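FAD synthetase (Saccharomyces cerevisiae, PDB 2WSI) catalyses the transfer of the adenylyl group of ATP to flavin mononucleotide, forming the coenzyme FAD and releasing diphosphate. Local coordinates at residues 179-182 with 186-189; 150-155 with 159-164; 47-52 with 189-194. All coordinates share one frame; numbering follows the deposited sequence.

Contact 1 (179-182 with 186-189); sequences QRTD and PDFM. With FAD (flavin-adenine dinucleotide), chain C.
With chi1 at 49°, T181 tucks OG1 between its backbone N and carbonyl carbon, aiming the hydroxyl at P186 O and laying CG2 over one F188 face. OG1 donates to P186 O (2.7 Å), 34° out of the carbonyl plane, and accepts a hydrogen bond from a water. CG2 makes a CH-pi contact 3.7 Å from the ring centroid, while CZ meets FAD C6. T181 N donates to F188 O at 3.3 Å, holding the loop after strand 178-180 against the approach to strand 189-191. A valine here would keep a methyl on F188 but would probably leave P186 O and the water without their hydroxyl partner. R180 and M189 form an antiparallel non-hydrogen-bonded pair; a bend at chi2 (-69°) folds the R180 guanidinium over M189 CE, and NH1 forms a salt bridge with D187 OD1 at 3.1 Å, its hydrogen bond weak. D182 grips the flavin twice, N giving to FAD O4 (2.8 Å) and OD2 receiving from FAD N3 (2.6 Å), a pairing that reads its imide edge.

Contact 2 (150-155 with 159-164); sequences DFIKIY and EAIVIG. With FAD (flavin-adenine dinucleotide), chain C.
Apolar packing is all that joins the two segments, and it converges on one methyl: I161 CD1 lies 4.1 Å from F151 CE2 and 4.5 Å from I152 CD1. The F151 and I161 side chains run in opposite senses, overlapping near their ends, and the methyl meets the ring obliquely. F151, its CG anti to N (chi1 173°), points its ring toward the strand, where the isoleucine methyl can just touch CE2. Helix 144-154 thus touches strand 160-162 lightly, within the helix-on-sheet layering of the PAPS reductase family's alpha/beta fold, and F151 also meets the Y132 ring. The polar link to the cofactor comes from the strand segment's far end, where G164 N donates an almost straight hydrogen bond to the ribose hydroxyl FAD O2B (3.0 Å, 177°). Glycine suits this place because a CB would probably come too close to FAD O3B. Van der Waals contact with the cofactor comes mainly from I163, whose CD1 sits 3.5 Å from FAD C7 and whose CG2 touches the ribose at C4B.

Contact 3 (47-52 with 189-194); sequences VRWSPL and MRLQPL. With FAD (flavin-adenine dinucleotide), chain C.
The two backbones keep well apart, W49 and M189 being the nearest pair at 10.3 Å between CA atoms, so that long side chains must bridge the distance. W49 does most of this. Its indole, with CG anti to the carbonyl carbon (chi1 -61°), reaches strand 189-191 with the outer part of the six-membered ring: CH2 lies 3.8 Å from M189 CG, and CZ3 lies 3.7 Å from L191 CD2. Both aliphatic groups meet the ring obliquely, and a broad tryptophan can touch the two strand residues at once. R48 lies extended along the indole, CG over the centre of one face and the guanidinium face against CZ2, a span that suits a long arginine, and its NH2 comes 3.9 Å from M189 CE at the exposed border. Residues 47-52 lie in the loop between helix 25-45 and strand 56-59, and the contact ties this loop to strand 189-191, neighbour of 160-162 in the mixed sheet of the PAPS reductase-like fold. Within the loop, S50 OG accepts from L52 N at 3.0 Å, closing an ST turn. M189 and L191 face the loop, whereas R190, between them, turns to the cofactor: the chain bends at chi3 (-85°), and the guanidinium lies with FAD O4 over one face and NH1 3.3 Å from FAD C4. R180 O anchors NH2, which helps fix the planar group against the flavin.

Overall arrangement
All three contacts gather round one mixed sheet, their centres 10 to 12 Å apart. Strand 189-191 runs between strand 160-162, its parallel neighbour, and strand 178-180, its antiparallel one at the sheet's edge. Along the chain, contact 2 closes before contact 1 opens, and contact 3 spans contact 2, bringing the 47-52 loop back to a strand 137 residues later. Contacts 1 and 3 share M189, whose backbone probably hydrogen-bonds E159 and I161 of contact 2. The cofactor lies along this part of the sheet: contact 1 supplies D182 for the flavin's pyrimidine end, contact 3 R190, and contact 2 G164 for the adenosine ribose, so that neighbouring segments together bind both halves of FAD.

Contact 1 (179-182 with 186-189)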
loop_
_atom_site.group_PDB
_atom_site.type_symbol
_atom_site.label_atom_id
_atom_site.label_comp_id
_atom_site.label_asym_id
_atom_site.label_seq_id
_atom_site.Cartn_x
_atom_site.Cartn_y
_atom_site.Cartn_z
ATOM N N GLN A 179 7.071 1.358 -17.040
ATOM C CA GLN A 179 6.587 0.498 -18.110
ATOM C C GLN A 179 5.319 1.069 -18.741
ATOM O O GLN A 179 4.392 1.465 -18.040
ATOM C CB GLN A 179 6.277 -0.895 -17.506
ATOM C CG GLN A 179 5.965 -1.954 -18.500
ATOM C CD GLN A 179 5.803 -3.317 -17.848
ATOM O OE1 GLN A 179 5.518 -3.413 -16.661
ATOM N NE2 GLN A 179 5.982 -4.376 -18.629
ATOM N N ARG A 180 5.263 1.096 -20.063
ATOM C CA ARG A 180 4.046 1.489 -20.775
ATOM C C ARG A 180 2.931 0.493 -20.530
ATOM O O ARG A 180 3.193 -0.669 -20.244
ATOM C CB ARG A 180 4.315 1.592 -22.278
ATOM C CG ARG A 180 5.046 2.876 -22.665
ATOM C CD ARG A 180 4.131 4.097 -22.487
ATOM N NE ARG A 180 4.890 5.339 -22.586
ATOM C CZ ARG A 180 4.410 6.558 -22.326
ATOM N NH1 ARG A 180 3.151 6.721 -21.956
ATOM N NH2 ARG A 180 5.207 7.623 -22.434
ATOM N N THR A 181 1.683 0.951 -20.584
ATOM C CA THR A 181 0.565 0.011 -20.507
ATOM C C THR A 181 0.541 -0.795 -21.780
ATOM O O THR A 181 1.163 -0.401 -22.753
ATOM C CB THR A 181 -0.762 0.714 -20.386
ATOM O OG1 THR A 181 -0.831 1.725 -21.404
ATOM C CG2 THR A 181 -0.916 1.334 -18.967
ATOM N N ASP A 182 -0.161 -1.931 -21.757
ATOM C CA ASP A 182 -0.317 -2.770 -22.949
ATOM C C ASP A 182 -1.428 -2.169 -23.812
ATOM O O ASP A 182 -2.055 -1.176 -23.423
ATOM C CB ASP A 182 -0.627 -4.240 -22.582
ATOM C CG ASP A 182 0.490 -4.902 -21.781
ATOM O OD1 ASP A 182 1.604 -5.095 -22.308
ATOM O OD2 ASP A 182 0.254 -5.264 -20.617
ATOM N N PRO A 186 -5.599 1.946 -21.838
ATOM C CA PRO A 186 -5.339 3.292 -22.337
ATOM C C PRO A 186 -3.849 3.622 -22.180
ATOM O O PRO A 186 -3.199 3.024 -21.330
ATOM C CB PRO A 186 -6.186 4.189 -21.421
ATOM C CG PRO A 186 -6.871 3.307 -20.452
ATOM C CD PRO A 186 -6.303 1.942 -20.547
ATOM N N ASP A 187 -3.312 4.551 -22.963
ATOM C CA ASP A 187 -1.884 4.853 -22.889
ATOM C C ASP A 187 -1.541 5.754 -21.697
ATOM O O ASP A 187 -1.963 6.894 -21.628
ATOM C CB ASP A 187 -1.403 5.526 -24.192
ATOM C CG ASP A 187 0.140 5.643 -24.282
ATOM O OD1 ASP A 187 0.870 5.205 -23.356
ATOM O OD2 ASP A 187 0.636 6.184 -25.303
ATOM N N PHE A 188 -0.799 5.213 -20.743
ATOM C CA PHE A 188 -0.118 6.026 -19.734
ATOM C C PHE A 188 1.054 5.194 -19.233
ATOM O O PHE A 188 1.176 4.023 -19.590
ATOM C CB PHE A 188 -1.033 6.422 -18.562
ATOM C CG PHE A 188 -1.710 5.258 -17.865
ATOM C CD1 PHE A 188 -1.061 4.544 -16.879
ATOM C CD2 PHE A 188 -3.025 4.914 -18.177
ATOM C CE1 PHE A 188 -1.683 3.474 -16.231
ATOM C CE2 PHE A 188 -3.666 3.854 -17.535
ATOM C CZ PHE A 188 -3.002 3.140 -16.546
ATOM N N MET A 189 1.935 5.801 -18.453
ATOM C CA MET A 189 3.096 5.068 -17.969
ATOM C C MET A 189 2.750 4.431 -16.643
ATOM O O MET A 189 2.270 5.108 -15.731
ATOM C CB MET A 189 4.311 5.998 -17.785
ATOM C CG MET A 189 5.619 5.220 -17.581
ATOM S SD MET A 189 6.197 4.400 -19.125
ATOM C CE MET A 189 7.101 5.795 -19.822
HETATM P PA FAD C . -4.249 -5.824 -7.557
HETATM O O1A FAD C . -5.151 -6.442 -6.524
HETATM O O2A FAD C . -4.992 -5.563 -8.838
HETATM O O5B FAD C . -3.472 -4.502 -7.027
HETATM C C5B FAD C . -2.338 -4.053 -7.746
HETATM C C4B FAD C . -2.268 -2.526 -7.640
HETATM O O4B FAD C . -3.206 -1.951 -8.511
HETATM C C3B FAD C . -2.634 -2.039 -6.251
HETATM O O3B FAD C . -1.510 -1.978 -5.409
HETATM C C2B FAD C . -3.194 -0.659 -6.543
HETATM O O2B FAD C . -2.152 0.286 -6.656
HETATM C C1B FAD C . -3.841 -0.849 -7.890
HETATM N N9A FAD C . -5.261 -1.174 -7.681
HETATM C C8A FAD C . -5.853 -2.411 -7.617
HETATM N N7A FAD C . -7.190 -2.246 -7.430
HETATM C C5A FAD C . -7.435 -0.912 -7.353
HETATM C C6A FAD C . -8.588 -0.180 -7.160
HETATM N N6A FAD C . -9.794 -0.758 -7.010
HETATM N N1A FAD C . -8.497 1.182 -7.163
HETATM C C2A FAD C . -7.295 1.837 -7.338
HETATM N N3A FAD C . -6.143 1.102 -7.491
HETATM C C4A FAD C . -6.235 -0.245 -7.527
HETATM N N1 FAD C . -2.489 -5.335 -16.828
HETATM C C2 FAD C . -2.004 -5.585 -18.085
HETATM O O2 FAD C . -1.951 -6.739 -18.510
HETATM N N3 FAD C . -1.580 -4.548 -18.878
HETATM C C4 FAD C . -1.640 -3.248 -18.426
HETATM O O4 FAD C . -1.232 -2.365 -19.189
HETATM C C4X FAD C . -2.135 -2.985 -17.145
HETATM N N5 FAD C . -2.212 -1.689 -16.643
HETATM C C5X FAD C . -2.695 -1.452 -15.371
HETATM C C6 FAD C . -2.776 -0.157 -14.858
HETATM C C7 FAD C . -3.299 0.056 -13.579
HETATM C C7M FAD C . -3.411 1.439 -13.004
HETATM C C8 FAD C . -3.716 -1.028 -12.818
HETATM C C8M FAD C . -4.254 -0.820 -11.434
HETATM C C9 FAD C . -3.623 -2.311 -13.327
HETATM C C9A FAD C . -3.129 -2.529 -14.597
HETATM N N10 FAD C . -3.064 -3.819 -15.085
HETATM C C10 FAD C . -2.547 -4.046 -16.344
HETATM C "C1'" FAD C . -3.505 -4.968 -14.219
HETATM C "C2'" FAD C . -2.328 -5.475 -13.357
HETATM O "O2'" FAD C . -1.163 -5.747 -14.100
HETATM C "C3'" FAD C . -2.681 -6.713 -12.538
HETATM O "O3'" FAD C . -2.793 -7.821 -13.397
HETATM C "C4'" FAD C . -3.982 -6.510 -11.783
HETATM O "O4'" FAD C . -3.967 -5.265 -11.116
HETATM C "C5'" FAD C . -4.171 -7.611 -10.739
HETATM O "O5'" FAD C . -2.941 -7.839 -10.077
HETATM P P FAD C . -2.893 -8.097 -8.487
HETATM O O1P FAD C . -4.099 -8.908 -8.074
HETATM O O2P FAD C . -1.557 -8.687 -8.095
HETATM O O3P FAD C . -2.927 -6.685 -7.747
HETATM O O HOH W 1 0.145 2.257 -23.813
#

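Contact 2 (150-155 with 159-164)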
loop_
_atom_site.group_PDB
_atom_site.type_symbol
_atom_site.label_atom_id
_atom_site.label_comp_id
_atom_site.label_asym_id
_atom_site.label_seq_id
_atom_site.Cartn_x
_atom_site.Cartn_y
_atom_site.Cartn_z
ATOM N N ASP A 150 -11.934 5.673 -18.543
ATOM C CA ASP A 150 -12.846 6.772 -18.211
ATOM C C ASP A 150 -12.095 7.841 -17.420
ATOM O O ASP A 150 -12.290 9.020 -17.657
ATOM C CB ASP A 150 -14.043 6.298 -17.390
ATOM C CG ASP A 150 -14.967 5.381 -18.176
ATOM O OD1 ASP A 150 -14.898 5.372 -19.429
ATOM O OD2 ASP A 150 -15.776 4.673 -17.531
ATOM N N PHE A 151 -11.226 7.409 -16.502
ATOM C CA PHE A 151 -10.460 8.325 -15.661
ATOM C C PHE A 151 -9.591 9.234 -16.532
ATOM O O PHE A 151 -9.589 10.455 -16.357
ATOM C CB PHE A 151 -9.596 7.546 -14.647
ATOM C CG PHE A 151 -8.635 8.429 -13.853
ATOM C CD1 PHE A 151 -9.115 9.321 -12.897
ATOM C CD2 PHE A 151 -7.264 8.365 -14.071
ATOM C CE1 PHE A 151 -8.251 10.133 -12.177
ATOM C CE2 PHE A 151 -6.393 9.180 -13.351
ATOM C CZ PHE A 151 -6.894 10.059 -12.389
ATOM N N ILE A 152 -8.868 8.621 -17.467
ATOM C CA ILE A 152 -7.946 9.319 -18.368
ATOM C C ILE A 152 -8.707 10.260 -19.282
ATOM O O ILE A 152 -8.197 11.315 -19.674
ATOM C CB ILE A 152 -7.153 8.306 -19.254
ATOM C CG1 ILE A 152 -6.182 7.481 -18.402
ATOM C CG2 ILE A 152 -6.387 9.014 -20.371
ATOM C CD1 ILE A 152 -5.255 8.312 -17.536
ATOM N N LYS A 153 -9.951 9.914 -19.598
ATOM C CA LYS A 153 -10.755 10.813 -20.428
ATOM C C LYS A 153 -11.122 12.089 -19.659
ATOM O O LYS A 153 -11.157 13.183 -20.224
ATOM C CB LYS A 153 -12.013 10.091 -20.934
ATOM C CG LYS A 153 -12.822 10.938 -21.893
ATOM C CD LYS A 153 -14.196 10.353 -22.170
ATOM C CE LYS A 153 -15.125 11.403 -22.787
ATOM N NZ LYS A 153 -15.073 12.725 -22.061
ATOM N N ILE A 154 -11.400 11.945 -18.366
ATOM C CA ILE A 154 -11.726 13.079 -17.503
ATOM C C ILE A 154 -10.462 13.903 -17.210
ATOM O O ILE A 154 -10.493 15.139 -17.148
ATOM C CB ILE A 154 -12.367 12.577 -16.188
ATOM C CG1 ILE A 154 -13.706 11.882 -16.490
ATOM C CG2 ILE A 154 -12.563 13.733 -15.197
ATOM C CD1 ILE A 154 -14.353 11.177 -15.292
ATOM N N TYR A 155 -9.337 13.208 -17.057
ATOM C CA TYR A 155 -8.067 13.847 -16.698
ATOM C C TYR A 155 -6.982 13.523 -17.731
ATOM O O TYR A 155 -6.077 12.774 -17.457
ATOM C CB TYR A 155 -7.608 13.360 -15.314
ATOM C CG TYR A 155 -8.526 13.787 -14.220
ATOM C CD1 TYR A 155 -8.555 15.115 -13.793
ATOM C CD2 TYR A 155 -9.431 12.886 -13.653
ATOM C CE1 TYR A 155 -9.417 15.517 -12.779
ATOM C CE2 TYR A 155 -10.292 13.277 -12.641
ATOM C CZ TYR A 155 -10.288 14.589 -12.219
ATOM O OH TYR A 155 -11.158 14.979 -11.230
ATOM N N GLU A 159 -0.184 11.580 -17.046
ATOM C CA GLU A 159 0.862 10.945 -17.858
ATOM C C GLU A 159 1.313 9.595 -17.292
ATOM O O GLU A 159 1.833 8.732 -18.007
ATOM C CB GLU A 159 2.057 11.903 -18.010
ATOM C CG GLU A 159 1.664 13.201 -18.747
ATOM C CD GLU A 159 2.845 14.087 -19.089
ATOM O OE1 GLU A 159 3.988 13.563 -19.128
ATOM O OE2 GLU A 159 2.631 15.309 -19.325
ATOM N N ALA A 160 1.099 9.404 -16.006
ATOM C CA ALA A 160 1.636 8.203 -15.324
ATOM C C ALA A 160 0.788 7.909 -14.082
ATOM O O ALA A 160 0.190 8.822 -13.515
ATOM C CB ALA A 160 3.082 8.435 -14.911
ATOM N N ILE A 161 0.704 6.636 -13.712
ATOM C CA ILE A 161 -0.038 6.204 -12.554
ATOM C C ILE A 161 0.820 5.270 -11.701
ATOM O O ILE A 161 1.408 4.338 -12.222
ATOM C CB ILE A 161 -1.306 5.490 -12.985
ATOM C CG1 ILE A 161 -2.056 6.438 -13.933
ATOM C CG2 ILE A 161 -2.144 5.098 -11.751
ATOM C CD1 ILE A 161 -3.539 6.291 -13.956
ATOM N N VAL A 162 0.885 5.553 -10.404
ATOM C CA VAL A 162 1.647 4.748 -9.473
ATOM C C VAL A 162 0.775 3.562 -9.057
ATOM O O VAL A 162 -0.369 3.743 -8.687
ATOM C CB VAL A 162 2.019 5.557 -8.202
ATOM C CG1 VAL A 162 2.915 4.713 -7.291
ATOM C CG2 VAL A 162 2.704 6.907 -8.556
ATOM N N ILE A 163 1.354 2.362 -9.051
ATOM C CA ILE A 163 0.614 1.108 -8.875
ATOM C C ILE A 163 1.406 0.251 -7.889
ATOM O O ILE A 163 2.594 0.026 -8.116
ATOM C CB ILE A 163 0.588 0.331 -10.196
ATOM C CG1 ILE A 163 -0.068 1.197 -11.284
ATOM C CG2 ILE A 163 -0.100 -1.019 -10.025
ATOM C CD1 ILE A 163 0.064 0.606 -12.709
ATOM N N GLY A 164 0.760 -0.218 -6.819
ATOM C CA GLY A 164 1.464 -0.943 -5.765
ATOM C C GLY A 164 1.591 -2.445 -6.047
ATOM O O GLY A 164 1.601 -3.260 -5.128
HETATM P PA FAD C . -4.249 -5.824 -7.557
HETATM O O1A FAD C . -5.151 -6.442 -6.524
HETATM O O2A FAD C . -4.992 -5.563 -8.838
HETATM O O5B FAD C . -3.472 -4.502 -7.027
HETATM C C5B FAD C . -2.338 -4.053 -7.746
HETATM C C4B FAD C . -2.268 -2.526 -7.640
HETATM O O4B FAD C . -3.206 -1.951 -8.511
HETATM C C3B FAD C . -2.634 -2.039 -6.251
HETATM O O3B FAD C . -1.510 -1.978 -5.409
HETATM C C2B FAD C . -3.194 -0.659 -6.543
HETATM O O2B FAD C . -2.152 0.286 -6.656
HETATM C C1B FAD C . -3.841 -0.849 -7.890
HETATM N N9A FAD C . -5.261 -1.174 -7.681
HETATM C C8A FAD C . -5.853 -2.411 -7.617
HETATM N N7A FAD C . -7.190 -2.246 -7.430
HETATM C C5A FAD C . -7.435 -0.912 -7.353
HETATM C C6A FAD C . -8.588 -0.180 -7.160
HETATM N N6A FAD C . -9.794 -0.758 -7.010
HETATM N N1A FAD C . -8.497 1.182 -7.163
HETATM C C2A FAD C . -7.295 1.837 -7.338
HETATM N N3A FAD C . -6.143 1.102 -7.491
HETATM C C4A FAD C . -6.235 -0.245 -7.527
HETATM N N1 FAD C . -2.489 -5.335 -16.828
HETATM C C2 FAD C . -2.004 -5.585 -18.085
HETATM O O2 FAD C . -1.951 -6.739 -18.510
HETATM N N3 FAD C . -1.580 -4.548 -18.878
HETATM C C4 FAD C . -1.640 -3.248 -18.426
HETATM O O4 FAD C . -1.232 -2.365 -19.189
HETATM C C4X FAD C . -2.135 -2.985 -17.145
HETATM N N5 FAD C . -2.212 -1.689 -16.643
HETATM C C5X FAD C . -2.695 -1.452 -15.371
HETATM C C6 FAD C . -2.776 -0.157 -14.858
HETATM C C7 FAD C . -3.299 0.056 -13.579
HETATM C C7M FAD C . -3.411 1.439 -13.004
HETATM C C8 FAD C . -3.716 -1.028 -12.818
HETATM C C8M FAD C . -4.254 -0.820 -11.434
HETATM C C9 FAD C . -3.623 -2.311 -13.327
HETATM C C9A FAD C . -3.129 -2.529 -14.597
HETATM N N10 FAD C . -3.064 -3.819 -15.085
HETATM C C10 FAD C . -2.547 -4.046 -16.344
HETATM C "C1'" FAD C . -3.505 -4.968 -14.219
HETATM C "C2'" FAD C . -2.328 -5.475 -13.357
HETATM O "O2'" FAD C . -1.163 -5.747 -14.100
HETATM C "C3'" FAD C . -2.681 -6.713 -12.538
HETATM O "O3'" FAD C . -2.793 -7.821 -13.397
HETATM C "C4'" FAD C . -3.982 -6.510 -11.783
HETATM O "O4'" FAD C . -3.967 -5.265 -11.116
HETATM C "C5'" FAD C . -4.171 -7.611 -10.739
HETATM O "O5'" FAD C . -2.941 -7.839 -10.077
HETATM P P FAD C . -2.893 -8.097 -8.487
HETATM O O1P FAD C . -4.099 -8.908 -8.074
HETATM O O2P FAD C . -1.557 -8.687 -8.095
HETATM O O3P FAD C . -2.927 -6.685 -7.747
#

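Contact 3 (47-52 with 189-194)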
loop_
_atom_site.group_PDB
_atom_site.type_symbol
_atom_site.label_atom_id
_atom_site.label_comp_id
_atom_site.label_asym_id
_atom_site.label_seq_id
_atom_site.Cartn_x
_atom_site.Cartn_y
_atom_site.Cartn_z
ATOM N N VAL A 47 12.133 12.790 -11.454
ATOM C CA VAL A 47 12.988 13.617 -12.308
ATOM C C VAL A 47 12.258 13.877 -13.634
ATOM O O VAL A 47 12.456 14.900 -14.314
ATOM C CB VAL A 47 14.331 12.897 -12.510
ATOM C CG1 VAL A 47 15.035 13.369 -13.769
ATOM C CG2 VAL A 47 15.200 13.079 -11.238
ATOM N N ARG A 48 11.365 12.959 -13.983
ATOM C CA ARG A 48 10.709 13.020 -15.280
ATOM C C ARG A 48 9.268 13.524 -15.236
ATOM O O ARG A 48 8.803 14.180 -16.171
ATOM C CB ARG A 48 10.774 11.632 -15.900
ATOM C CG ARG A 48 10.148 11.511 -17.242
ATOM C CD ARG A 48 10.520 10.163 -17.804
ATOM N NE ARG A 48 9.945 9.930 -19.118
ATOM C CZ ARG A 48 10.061 8.778 -19.766
ATOM N NH1 ARG A 48 10.715 7.757 -19.198
ATOM N NH2 ARG A 48 9.499 8.637 -20.949
ATOM N N TRP A 49 8.563 13.242 -14.148
ATOM C CA TRP A 49 7.176 13.701 -13.986
ATOM C C TRP A 49 7.005 14.358 -12.608
ATOM O O TRP A 49 7.666 13.968 -11.647
ATOM C CB TRP A 49 6.217 12.516 -14.054
ATOM C CG TRP A 49 6.245 11.774 -15.346
ATOM C CD1 TRP A 49 5.638 12.143 -16.518
ATOM C CD2 TRP A 49 6.871 10.503 -15.597
ATOM N NE1 TRP A 49 5.868 11.174 -17.499
ATOM C CE2 TRP A 49 6.616 10.164 -16.952
ATOM C CE3 TRP A 49 7.630 9.627 -14.816
ATOM C CZ2 TRP A 49 7.099 8.998 -17.536
ATOM C CZ3 TRP A 49 8.124 8.462 -15.413
ATOM C CH2 TRP A 49 7.859 8.167 -16.756
ATOM N N SER A 50 6.124 15.340 -12.505
ATOM C CA SER A 50 5.837 15.951 -11.197
ATOM C C SER A 50 4.901 15.096 -10.368
ATOM O O SER A 50 3.850 14.667 -10.848
ATOM C CB SER A 50 5.194 17.314 -11.376
ATOM O OG SER A 50 4.623 17.733 -10.148
ATOM N N PRO A 51 5.244 14.862 -9.095
ATOM C CA PRO A 51 4.315 14.108 -8.239
ATOM C C PRO A 51 3.213 14.988 -7.612
ATOM O O PRO A 51 2.378 14.490 -6.876
ATOM C CB PRO A 51 5.220 13.568 -7.140
ATOM C CG PRO A 51 6.338 14.587 -7.041
ATOM C CD PRO A 51 6.513 15.174 -8.420
ATOM N N LEU A 52 3.215 16.279 -7.908
ATOM C CA LEU A 52 2.254 17.180 -7.273
ATOM C C LEU A 52 1.180 17.710 -8.220
ATOM O O LEU A 52 0.015 17.824 -7.838
ATOM C CB LEU A 52 2.975 18.346 -6.622
ATOM C CG LEU A 52 3.906 18.007 -5.454
ATOM C CD1 LEU A 52 4.806 19.189 -5.124
ATOM C CD2 LEU A 52 3.131 17.578 -4.242
ATOM N N MET A 189 1.935 5.801 -18.453
ATOM C CA MET A 189 3.096 5.068 -17.969
ATOM C C MET A 189 2.750 4.431 -16.643
ATOM O O MET A 189 2.270 5.108 -15.731
ATOM C CB MET A 189 4.311 5.998 -17.785
ATOM C CG MET A 189 5.619 5.220 -17.581
ATOM S SD MET A 189 6.197 4.400 -19.125
ATOM C CE MET A 189 7.101 5.795 -19.822
ATOM N N ARG A 190 3.013 3.130 -16.532
ATOM C CA ARG A 190 2.884 2.443 -15.250
ATOM C C ARG A 190 4.158 2.666 -14.430
ATOM O O ARG A 190 5.279 2.453 -14.919
ATOM C CB ARG A 190 2.653 0.941 -15.463
ATOM C CG ARG A 190 1.395 0.629 -16.230
ATOM C CD ARG A 190 1.180 -0.902 -16.331
ATOM N NE ARG A 190 1.922 -1.461 -17.457
ATOM C CZ ARG A 190 1.954 -2.754 -17.767
ATOM N NH1 ARG A 190 1.277 -3.627 -17.033
ATOM N NH2 ARG A 190 2.646 -3.169 -18.826
ATOM N N LEU A 191 3.960 3.110 -13.193
ATOM C CA LEU A 191 5.039 3.330 -12.245
ATOM C C LEU A 191 4.846 2.284 -11.141
ATOM O O LEU A 191 3.876 2.351 -10.382
ATOM C CB LEU A 191 4.952 4.746 -11.641
ATOM C CG LEU A 191 4.946 5.896 -12.653
ATOM C CD1 LEU A 191 4.890 7.257 -11.913
ATOM C CD2 LEU A 191 6.192 5.816 -13.592
ATOM N N GLN A 192 5.784 1.350 -11.048
ATOM C CA GLN A 192 5.612 0.123 -10.263
ATOM C C GLN A 192 6.874 -0.086 -9.410
ATOM O O GLN A 192 7.625 -1.049 -9.603
ATOM C CB GLN A 192 5.397 -1.061 -11.242
ATOM C CG GLN A 192 4.098 -0.907 -12.030
ATOM C CD GLN A 192 3.894 -1.929 -13.141
ATOM O OE1 GLN A 192 4.819 -2.276 -13.898
ATOM N NE2 GLN A 192 2.669 -2.354 -13.294
ATOM N N PRO A 193 7.125 0.837 -8.470
ATOM C CA PRO A 193 8.384 0.798 -7.721
ATOM C C PRO A 193 8.382 -0.167 -6.533
ATOM O O PRO A 193 9.409 -0.250 -5.868
ATOM C CB PRO A 193 8.547 2.239 -7.209
ATOM C CG PRO A 193 7.186 2.934 -7.453
ATOM C CD PRO A 193 6.247 1.942 -8.048
ATOM N N LEU A 194 7.272 -0.856 -6.271
ATOM C CA LEU A 194 7.197 -1.849 -5.196
ATOM C C LEU A 194 7.454 -3.269 -5.702
ATOM O O LEU A 194 7.284 -4.246 -4.970
ATOM C CB LEU A 194 5.802 -1.797 -4.528
ATOM C CG LEU A 194 5.808 -2.114 -3.030
ATOM C CD1 LEU A 194 6.510 -1.032 -2.264
ATOM C CD2 LEU A 194 4.385 -2.309 -2.467
HETATM P PA FAD C . -4.249 -5.824 -7.557
HETATM O O1A FAD C . -5.151 -6.442 -6.524
HETATM O O2A FAD C . -4.992 -5.563 -8.838
HETATM O O5B FAD C . -3.472 -4.502 -7.027
HETATM C C5B FAD C . -2.338 -4.053 -7.746
HETATM C C4B FAD C . -2.268 -2.526 -7.640
HETATM O O4B FAD C . -3.206 -1.951 -8.511
HETATM C C3B FAD C . -2.634 -2.039 -6.251
HETATM O O3B FAD C . -1.510 -1.978 -5.409
HETATM C C2B FAD C . -3.194 -0.659 -6.543
HETATM O O2B FAD C . -2.152 0.286 -6.656
HETATM C C1B FAD C . -3.841 -0.849 -7.890
HETATM N N9A FAD C . -5.261 -1.174 -7.681
HETATM C C8A FAD C . -5.853 -2.411 -7.617
HETATM N N7A FAD C . -7.190 -2.246 -7.430
HETATM C C5A FAD C . -7.435 -0.912 -7.353
HETATM C C6A FAD C . -8.588 -0.180 -7.160
HETATM N N6A FAD C . -9.794 -0.758 -7.010
HETATM N N1A FAD C . -8.497 1.182 -7.163
HETATM C C2A FAD C . -7.295 1.837 -7.338
HETATM N N3A FAD C . -6.143 1.102 -7.491
HETATM C C4A FAD C . -6.235 -0.245 -7.527
HETATM N N1 FAD C . -2.489 -5.335 -16.828
HETATM C C2 FAD C . -2.004 -5.585 -18.085
HETATM O O2 FAD C . -1.951 -6.739 -18.510
HETATM N N3 FAD C . -1.580 -4.548 -18.878
HETATM C C4 FAD C . -1.640 -3.248 -18.426
HETATM O O4 FAD C . -1.232 -2.365 -19.189
HETATM C C4X FAD C . -2.135 -2.985 -17.145
HETATM N N5 FAD C . -2.212 -1.689 -16.643
HETATM C C5X FAD C . -2.695 -1.452 -15.371
HETATM C C6 FAD C . -2.776 -0.157 -14.858
HETATM C C7 FAD C . -3.299 0.056 -13.579
HETATM C C7M FAD C . -3.411 1.439 -13.004
HETATM C C8 FAD C . -3.716 -1.028 -12.818
HETATM C C8M FAD C . -4.254 -0.820 -11.434
HETATM C C9 FAD C . -3.623 -2.311 -13.327
HETATM C C9A FAD C . -3.129 -2.529 -14.597
HETATM N N10 FAD C . -3.064 -3.819 -15.085
HETATM C C10 FAD C . -2.547 -4.046 -16.344
HETATM C "C1'" FAD C . -3.505 -4.968 -14.219
HETATM C "C2'" FAD C . -2.328 -5.475 -13.357
HETATM O "O2'" FAD C . -1.163 -5.747 -14.100
HETATM C "C3'" FAD C . -2.681 -6.713 -12.538
HETATM O "O3'" FAD C . -2.793 -7.821 -13.397
HETATM C "C4'" FAD C . -3.982 -6.510 -11.783
HETATM O "O4'" FAD C . -3.967 -5.265 -11.116
HETATM C "C5'" FAD C . -4.171 -7.611 -10.739
HETATM O "O5'" FAD C . -2.941 -7.839 -10.077
HETATM P P FAD C . -2.893 -8.097 -8.487
HETATM O O1P FAD C . -4.099 -8.908 -8.074
HETATM O O2P FAD C . -1.557 -8.687 -8.095
HETATM O O3P FAD C . -2.927 -6.685 -7.747
#